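Local coordinates for protein chorismate synthase (Aquifex aeolicus, PDB 1Q1L) that probably catalyses the anti-1,4-elimination of phosphate from 5-enolpyruvylshikimate-3-phosphate with reduced FMN, giving chorismate, the branch point of aromatic amino acid biosynthesis, at residues Val168-Lys173 / Val354-Ala359; Lys214-Glu219 / Glu225-Val230. One frame throughout, in Å; residues are numbered along the deposited sequence.

Contact 1 (Val168-Lys173 / Val354-Ala359); sequences VSIGQK and VAVPAA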
ATOM      1  N   VAL A 168       2.523  28.673  20.101  1.00 36.17           N
ATOM      2  CA  VAL A 168       3.666  29.549  20.329  1.00 37.04           C
ATOM      3  C   VAL A 168       3.499  30.920  19.678  1.00 38.00           C
ATOM      4  O   VAL A 168       4.281  31.838  19.936  1.00 37.98           O
ATOM      5  CB  VAL A 168       4.972  28.909  19.819  1.00 35.40           C
ATOM      6  CG1 VAL A 168       5.218  27.597  20.542  1.00 35.50           C
ATOM      7  CG2 VAL A 168       4.895  28.689  18.326  1.00 37.22           C
ATOM      8  N   SER A 169       2.479  31.056  18.836  1.00 37.47           N
ATOM      9  CA  SER A 169       2.217  32.325  18.168  1.00 38.55           C
ATOM     10  C   SER A 169       0.852  32.340  17.497  1.00 39.57           C
ATOM     11  O   SER A 169       0.402  31.331  16.953  1.00 38.95           O
ATOM     12  CB  SER A 169       3.298  32.612  17.120  1.00 39.86           C
ATOM     13  OG  SER A 169       3.210  31.710  16.030  1.00 40.99           O
ATOM     14  N   ILE A 170       0.191  33.491  17.566  1.00 39.56           N
ATOM     15  CA  ILE A 170      -1.116  33.704  16.947  1.00 39.50           C
ATOM     16  C   ILE A 170      -0.995  35.060  16.282  1.00 41.00           C
ATOM     17  O   ILE A 170      -0.800  36.070  16.959  1.00 42.02           O
ATOM     18  CB  ILE A 170      -2.257  33.776  17.982  1.00 38.78           C
ATOM     19  CG1 ILE A 170      -2.416  32.432  18.687  1.00 37.67           C
ATOM     20  CG2 ILE A 170      -3.562  34.152  17.290  1.00 37.46           C
ATOM     21  CD1 ILE A 170      -3.546  32.412  19.700  1.00 37.79           C
ATOM     22  N   GLY A 171      -1.101  35.087  14.961  1.00 42.95           N
ATOM     23  CA  GLY A 171      -0.969  36.347  14.256  1.00 44.42           C
ATOM     24  C   GLY A 171       0.458  36.823  14.427  1.00 45.92           C
ATOM     25  O   GLY A 171       1.385  36.011  14.414  1.00 45.13           O
ATOM     26  N   GLN A 172       0.647  38.128  14.597  1.00 46.98           N
ATOM     27  CA  GLN A 172       1.986  38.676  14.773  1.00 48.37           C
ATOM     28  C   GLN A 172       2.473  38.558  16.214  1.00 48.25           C
ATOM     29  O   GLN A 172       3.654  38.769  16.495  1.00 49.97           O
ATOM     30  CB  GLN A 172       2.022  40.144  14.338  1.00 51.51           C
ATOM     31  CG  GLN A 172       2.060  40.365  12.827  1.00 54.40           C
ATOM     32  CD  GLN A 172       3.313  39.791  12.178  1.00 57.69           C
ATOM     33  OE1 GLN A 172       4.355  39.650  12.825  1.00 61.05           O
ATOM     34  NE2 GLN A 172       3.223  39.476  10.887  1.00 57.40           N
ATOM     35  N   LYS A 173       1.568  38.214  17.125  1.00 47.74           N
ATOM     36  CA  LYS A 173       1.924  38.089  18.534  1.00 48.30           C
ATOM     37  C   LYS A 173       2.448  36.700  18.889  1.00 47.86           C
ATOM     38  O   LYS A 173       1.742  35.700  18.743  1.00 46.99           O
ATOM     39  CB  LYS A 173       0.719  38.424  19.416  1.00 47.83           C
ATOM     40  CG  LYS A 173       1.059  38.466  20.896  1.00 51.82           C
ATOM     41  CD  LYS A 173      -0.096  38.993  21.728  1.00 53.77           C
ATOM     42  CE  LYS A 173       0.305  39.095  23.190  1.00 55.02           C
ATOM     43  NZ  LYS A 173       1.548  39.906  23.348  1.00 55.65           N
ATOM     44  N   VAL A 354     -10.486  31.944  16.306  1.00 63.51           N
ATOM     45  CA  VAL A 354      -9.106  31.533  16.035  1.00 59.52           C
ATOM     46  C   VAL A 354      -9.043  30.009  16.055  1.00 55.48           C
ATOM     47  O   VAL A 354      -9.549  29.375  16.982  1.00 54.47           O
ATOM     48  CB  VAL A 354      -8.136  32.091  17.093  1.00 59.73           C
ATOM     49  CG1 VAL A 354      -6.702  31.775  16.701  1.00 60.68           C
ATOM     50  CG2 VAL A 354      -8.332  33.588  17.232  1.00 60.57           C
ATOM     51  N   ALA A 355      -8.413  29.422  15.043  1.00 51.57           N
ATOM     52  CA  ALA A 355      -8.346  27.968  14.950  1.00 48.57           C
ATOM     53  C   ALA A 355      -7.024  27.300  15.314  1.00 46.75           C
ATOM     54  O   ALA A 355      -6.962  26.072  15.392  1.00 45.69           O
ATOM     55  CB  ALA A 355      -8.769  27.527  13.549  1.00 48.36           C
ATOM     56  N   VAL A 356      -5.972  28.079  15.549  1.00 44.04           N
ATOM     57  CA  VAL A 356      -4.686  27.474  15.876  1.00 41.76           C
ATOM     58  C   VAL A 356      -4.732  26.540  17.092  1.00 39.90           C
ATOM     59  O   VAL A 356      -4.035  25.525  17.116  1.00 40.07           O
ATOM     60  CB  VAL A 356      -3.573  28.545  16.082  1.00 42.10           C
ATOM     61  CG1 VAL A 356      -3.730  29.235  17.421  1.00 41.91           C
ATOM     62  CG2 VAL A 356      -2.203  27.890  15.978  1.00 41.57           C
ATOM     63  N   PRO A 357      -5.554  26.860  18.112  1.00 37.94           N
ATOM     64  CA  PRO A 357      -5.612  25.978  19.283  1.00 36.28           C
ATOM     65  C   PRO A 357      -6.136  24.597  18.904  1.00 36.38           C
ATOM     66  O   PRO A 357      -5.598  23.579  19.330  1.00 36.61           O
ATOM     67  CB  PRO A 357      -6.567  26.711  20.224  1.00 37.26           C
ATOM     68  CG  PRO A 357      -6.378  28.148  19.846  1.00 34.84           C
ATOM     69  CD  PRO A 357      -6.366  28.068  18.343  1.00 37.27           C
ATOM     70  N   ALA A 358      -7.199  24.571  18.112  1.00 33.32           N
ATOM     71  CA  ALA A 358      -7.773  23.308  17.672  1.00 34.43           C
ATOM     72  C   ALA A 358      -6.740  22.577  16.819  1.00 32.77           C
ATOM     73  O   ALA A 358      -6.528  21.377  16.983  1.00 33.21           O
ATOM     74  CB  ALA A 358      -9.039  23.556  16.862  1.00 33.73           C
ATOM     75  N   ALA A 359      -6.093  23.312  15.921  1.00 32.12           N
ATOM     76  CA  ALA A 359      -5.089  22.722  15.046  1.00 32.90           C
ATOM     77  C   ALA A 359      -4.061  21.953  15.853  1.00 33.06           C
ATOM     78  O   ALA A 359      -3.746  20.806  15.538  1.00 34.45           O
ATOM     79  CB  ALA A 359      -4.402  23.802  14.218  1.00 31.62           C
TER
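Ile170 N donates to Lys173 O at 2.9 Å, while Ile170 O takes a weak return bond from Lys173 N. Both polar atoms of this main chain are thus engaged by one residue across a type II' turn, whose first inner position is Gly171, with the positive phi that glycine readily adopts. The tight reversal closes strand 162-170, and the side chain of Ile170 meets Val354, just before helix 356-379, and Val356 in its first turn. It does so with both branches. With chi1 at -65°, CG2 stands anti to the backbone N and reaches Val354 CG1 at 4.0 Å, while CG1 sits beside that N and touches Val356 CG1 at 3.7 Å. Ile170 CD1, farther along the same branch, also meets Val356 CG1, at 3.9 Å. Val356 answers with the methyl held between its own N and carbonyl carbon (chi1 76°), a crowded position that turns CG1 onto the isoleucine; CG2 lies over toward Ser169 O, a distant 4.4 Å away. Ile170 lies at a slant to each valine, CG2 against Val354 and CG1 with CD1 against Val356. Around this trio, Leu202 packs on Ile170 and Ile217 of helix 210-221 packs on Val354. Further back along the strand, Val168 and Ser169 both face Val230 in a classic beta bulge. Val354 follows closely on an unmodelled stretch, 329-352, and its side chain is about 8 Å from that of Ile326, a predicted FMN-binding residue. Here is a clear case of division of labour: hydrogen bonds fix the turn, whereas the buried join between strand end and helix start, near the probable cofactor site, rests on aliphatic side chains, with only a marginal approach of Ser169 O and no polar bond between the two segments.

Contact 2 (Lys214-Glu219 / Glu225-Val230); sequences KTYIDE and ESLGGV
Leu227, in the short connection between helix 210-221 and strand 229-236, folds back against the helix it follows. One methyl makes the meeting: Leu227 CD2 comes 3.8 Å from Tyr216 CE2, approaching the ring obliquely, and also nears the helix backbone, 4.4 Å from Ile217 CA. On the Ile217 side chain the closest atom is CG1, a loose 4.5 Å from the same Leu227 CD2. Tyr216 holds CG anti to its backbone N (chi1 169°), which swings the ring off the helix toward Leu227 and the turn at Gln172, and its hydroxyl is hydrogen-bonded to Gln172 N in that turn beyond strand 162-170. That bond fixes the far end of the ring while the methyl packs near its CE2 corner. Leu227 has torsions away from the usual leucine minima, so the exact placing of its methyls deserves some caution. Val220, one turn further along the helix, also packs on Leu227, as does Phe281 of the second subunit. Next door, Ser226 OG bonds to Ile326 O and Thr328 OG1, in the predicted FMN-binding segment. The leucine is thus wedged between helix 210-221 and the neighbouring subunit, at the entry to strand 229-236.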
ATOM      1  N   LYS A 214      -6.090  37.760  24.054  1.00 60.06           N
ATOM      2  CA  LYS A 214      -7.495  37.970  23.729  1.00 61.83           C
ATOM      3  C   LYS A 214      -7.721  39.400  23.248  1.00 62.72           C
ATOM      4  O   LYS A 214      -8.619  39.661  22.451  1.00 62.97           O
ATOM      5  CB  LYS A 214      -8.373  37.689  24.950  1.00 62.03           C
ATOM      6  CG  LYS A 214      -8.120  36.338  25.597  1.00 63.58           C
ATOM      7  CD  LYS A 214      -9.412  35.575  25.840  1.00 64.34           C
ATOM      8  CE  LYS A 214     -10.346  36.314  26.785  1.00 65.98           C
ATOM      9  NZ  LYS A 214     -11.631  35.579  26.984  1.00 65.08           N
ATOM     10  N   THR A 215      -6.900  40.323  23.736  1.00 64.01           N
ATOM     11  CA  THR A 215      -7.011  41.721  23.346  1.00 65.03           C
ATOM     12  C   THR A 215      -6.544  41.899  21.905  1.00 65.03           C
ATOM     13  O   THR A 215      -7.278  42.419  21.064  1.00 65.77           O
ATOM     14  CB  THR A 215      -6.164  42.624  24.266  1.00 65.93           C
ATOM     15  OG1 THR A 215      -6.702  42.585  25.595  1.00 67.11           O
ATOM     16  CG2 THR A 215      -6.165  44.061  23.759  1.00 65.64           C
ATOM     17  N   TYR A 216      -5.318  41.468  21.628  1.00 64.67           N
ATOM     18  CA  TYR A 216      -4.759  41.567  20.285  1.00 63.48           C
ATOM     19  C   TYR A 216      -5.731  40.979  19.270  1.00 63.61           C
ATOM     20  O   TYR A 216      -5.998  41.576  18.227  1.00 63.14           O
ATOM     21  CB  TYR A 216      -3.435  40.808  20.207  1.00 62.44           C
ATOM     22  CG  TYR A 216      -2.918  40.626  18.797  1.00 61.25           C
ATOM     23  CD1 TYR A 216      -2.352  41.690  18.095  1.00 61.05           C
ATOM     24  CD2 TYR A 216      -2.995  39.385  18.162  1.00 60.12           C
ATOM     25  CE1 TYR A 216      -1.871  41.523  16.795  1.00 60.28           C
ATOM     26  CE2 TYR A 216      -2.519  39.207  16.864  1.00 59.19           C
ATOM     27  CZ  TYR A 216      -1.957  40.277  16.188  1.00 59.51           C
ATOM     28  OH  TYR A 216      -1.465  40.100  14.915  1.00 58.54           O
ATOM     29  N   ILE A 217      -6.252  39.798  19.587  1.00 63.89           N
ATOM     30  CA  ILE A 217      -7.182  39.111  18.707  1.00 64.39           C
ATOM     31  C   ILE A 217      -8.389  39.977  18.365  1.00 65.80           C
ATOM     32  O   ILE A 217      -8.613  40.297  17.199  1.00 66.11           O
ATOM     33  CB  ILE A 217      -7.648  37.777  19.335  1.00 63.26           C
ATOM     34  CG1 ILE A 217      -6.448  36.830  19.465  1.00 62.35           C
ATOM     35  CG2 ILE A 217      -8.735  37.141  18.479  1.00 63.30           C
ATOM     36  CD1 ILE A 217      -6.776  35.487  20.071  1.00 61.09           C
ATOM     37  N   ASP A 218      -9.164  40.358  19.377  1.00 67.46           N
ATOM     38  CA  ASP A 218     -10.340  41.193  19.155  1.00 68.50           C
ATOM     39  C   ASP A 218      -9.929  42.460  18.418  1.00 69.40           C
ATOM     40  O   ASP A 218     -10.661  42.963  17.566  1.00 68.99           O
ATOM     41  CB  ASP A 218     -10.991  41.561  20.487  1.00 69.82           C
ATOM     42  CG  ASP A 218     -11.437  40.344  21.271  1.00 70.62           C
ATOM     43  OD1 ASP A 218     -12.169  39.505  20.705  1.00 72.29           O
ATOM     44  OD2 ASP A 218     -11.062  40.227  22.456  1.00 71.05           O
ATOM     45  N   GLU A 219      -8.749  42.968  18.757  1.00 70.77           N
ATOM     46  CA  GLU A 219      -8.209  44.169  18.132  1.00 71.88           C
ATOM     47  C   GLU A 219      -8.061  43.953  16.627  1.00 72.56           C
ATOM     48  O   GLU A 219      -8.077  44.906  15.848  1.00 73.64           O
ATOM     49  CB  GLU A 219      -6.845  44.501  18.748  1.00 72.86           C
ATOM     50  CG  GLU A 219      -6.095  45.642  18.080  1.00 74.74           C
ATOM     51  CD  GLU A 219      -4.717  45.859  18.687  1.00 77.03           C
ATOM     52  OE1 GLU A 219      -4.641  46.205  19.885  1.00 77.09           O
ATOM     53  OE2 GLU A 219      -3.708  45.675  17.967  1.00 77.13           O
ATOM     54  N   GLU A 225     -10.402  40.822  10.004  1.00 63.18           N
ATOM     55  CA  GLU A 225      -9.193  40.098   9.633  1.00 60.46           C
ATOM     56  C   GLU A 225      -9.096  38.767  10.365  1.00 57.63           C
ATOM     57  O   GLU A 225      -9.464  38.664  11.535  1.00 57.33           O
ATOM     58  CB  GLU A 225      -7.960  40.950   9.940  1.00 61.41           C
ATOM     59  CG  GLU A 225      -7.808  42.157   9.029  1.00 62.99           C
ATOM     60  CD  GLU A 225      -7.266  41.788   7.659  1.00 65.21           C
ATOM     61  OE1 GLU A 225      -7.729  40.779   7.080  1.00 65.32           O
ATOM     62  OE2 GLU A 225      -6.379  42.515   7.158  1.00 65.40           O
ATOM     63  N   SER A 226      -8.607  37.750   9.664  1.00 54.47           N
ATOM     64  CA  SER A 226      -8.445  36.421  10.242  1.00 51.19           C
ATOM     65  C   SER A 226      -6.983  36.215  10.631  1.00 48.39           C
ATOM     66  O   SER A 226      -6.091  36.857  10.080  1.00 47.45           O
ATOM     67  CB  SER A 226      -8.891  35.347   9.246  1.00 49.47           C
ATOM     68  OG  SER A 226      -8.248  35.501   7.991  1.00 49.28           O
ATOM     69  N   LEU A 227      -6.745  35.311  11.576  1.00 46.66           N
ATOM     70  CA  LEU A 227      -5.394  35.045  12.057  1.00 44.93           C
ATOM     71  C   LEU A 227      -4.906  33.613  11.876  1.00 43.28           C
ATOM     72  O   LEU A 227      -5.684  32.662  11.889  1.00 43.10           O
ATOM     73  CB  LEU A 227      -5.310  35.416  13.540  1.00 44.97           C
ATOM     74  CG  LEU A 227      -4.586  36.700  13.968  1.00 47.25           C
ATOM     75  CD1 LEU A 227      -4.508  37.704  12.836  1.00 44.05           C
ATOM     76  CD2 LEU A 227      -5.317  37.275  15.176  1.00 46.30           C
ATOM     77  N   GLY A 228      -3.597  33.479  11.699  1.00 42.22           N
ATOM     78  CA  GLY A 228      -2.984  32.175  11.554  1.00 38.69           C
ATOM     79  C   GLY A 228      -2.239  31.911  12.846  1.00 37.23           C
ATOM     80  O   GLY A 228      -2.434  32.629  13.828  1.00 37.22           O
ATOM     81  N   GLY A 229      -1.384  30.897  12.864  1.00 34.59           N
ATOM     82  CA  GLY A 229      -0.649  30.606  14.079  1.00 32.18           C
ATOM     83  C   GLY A 229       0.365  29.493  13.936  1.00 32.18           C
ATOM     84  O   GLY A 229       0.425  28.802  12.916  1.00 29.61           O
ATOM     85  N   VAL A 230       1.169  29.321  14.975  1.00 31.27           N
ATOM     86  CA  VAL A 230       2.186  28.288  14.986  1.00 30.54           C
ATOM     87  C   VAL A 230       2.134  27.549  16.306  1.00 30.33           C
ATOM     88  O   VAL A 230       1.962  28.161  17.365  1.00 32.05           O
ATOM     89  CB  VAL A 230       3.593  28.895  14.815  1.00 30.07           C
ATOM     90  CG1 VAL A 230       4.642  27.808  14.939  1.00 27.13           C
ATOM     91  CG2 VAL A 230       3.700  29.596  13.469  1.00 27.42           C
TER

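In the fold
The centres of the two contacts lie only 7 Å apart, on the same side of the chain's centre, and contact 2 is nested within the long loop that contact 1 closes: the chain runs through 168-173, 214-219 and 225-230 before reaching 354-359. Strands 162-170 and 229-236 are antiparallel neighbours in one sheet, joined by bonds that include a probable one from Val168 N to Val230 O, 2.8 Å. Gly171 also packs on Leu227, so the turn of contact 1 lies against the leucine of contact 2. Both contacts gather at the same end of the sheet, close to predicted FMN-binding residues and within reach of the second subunit of the tetramer.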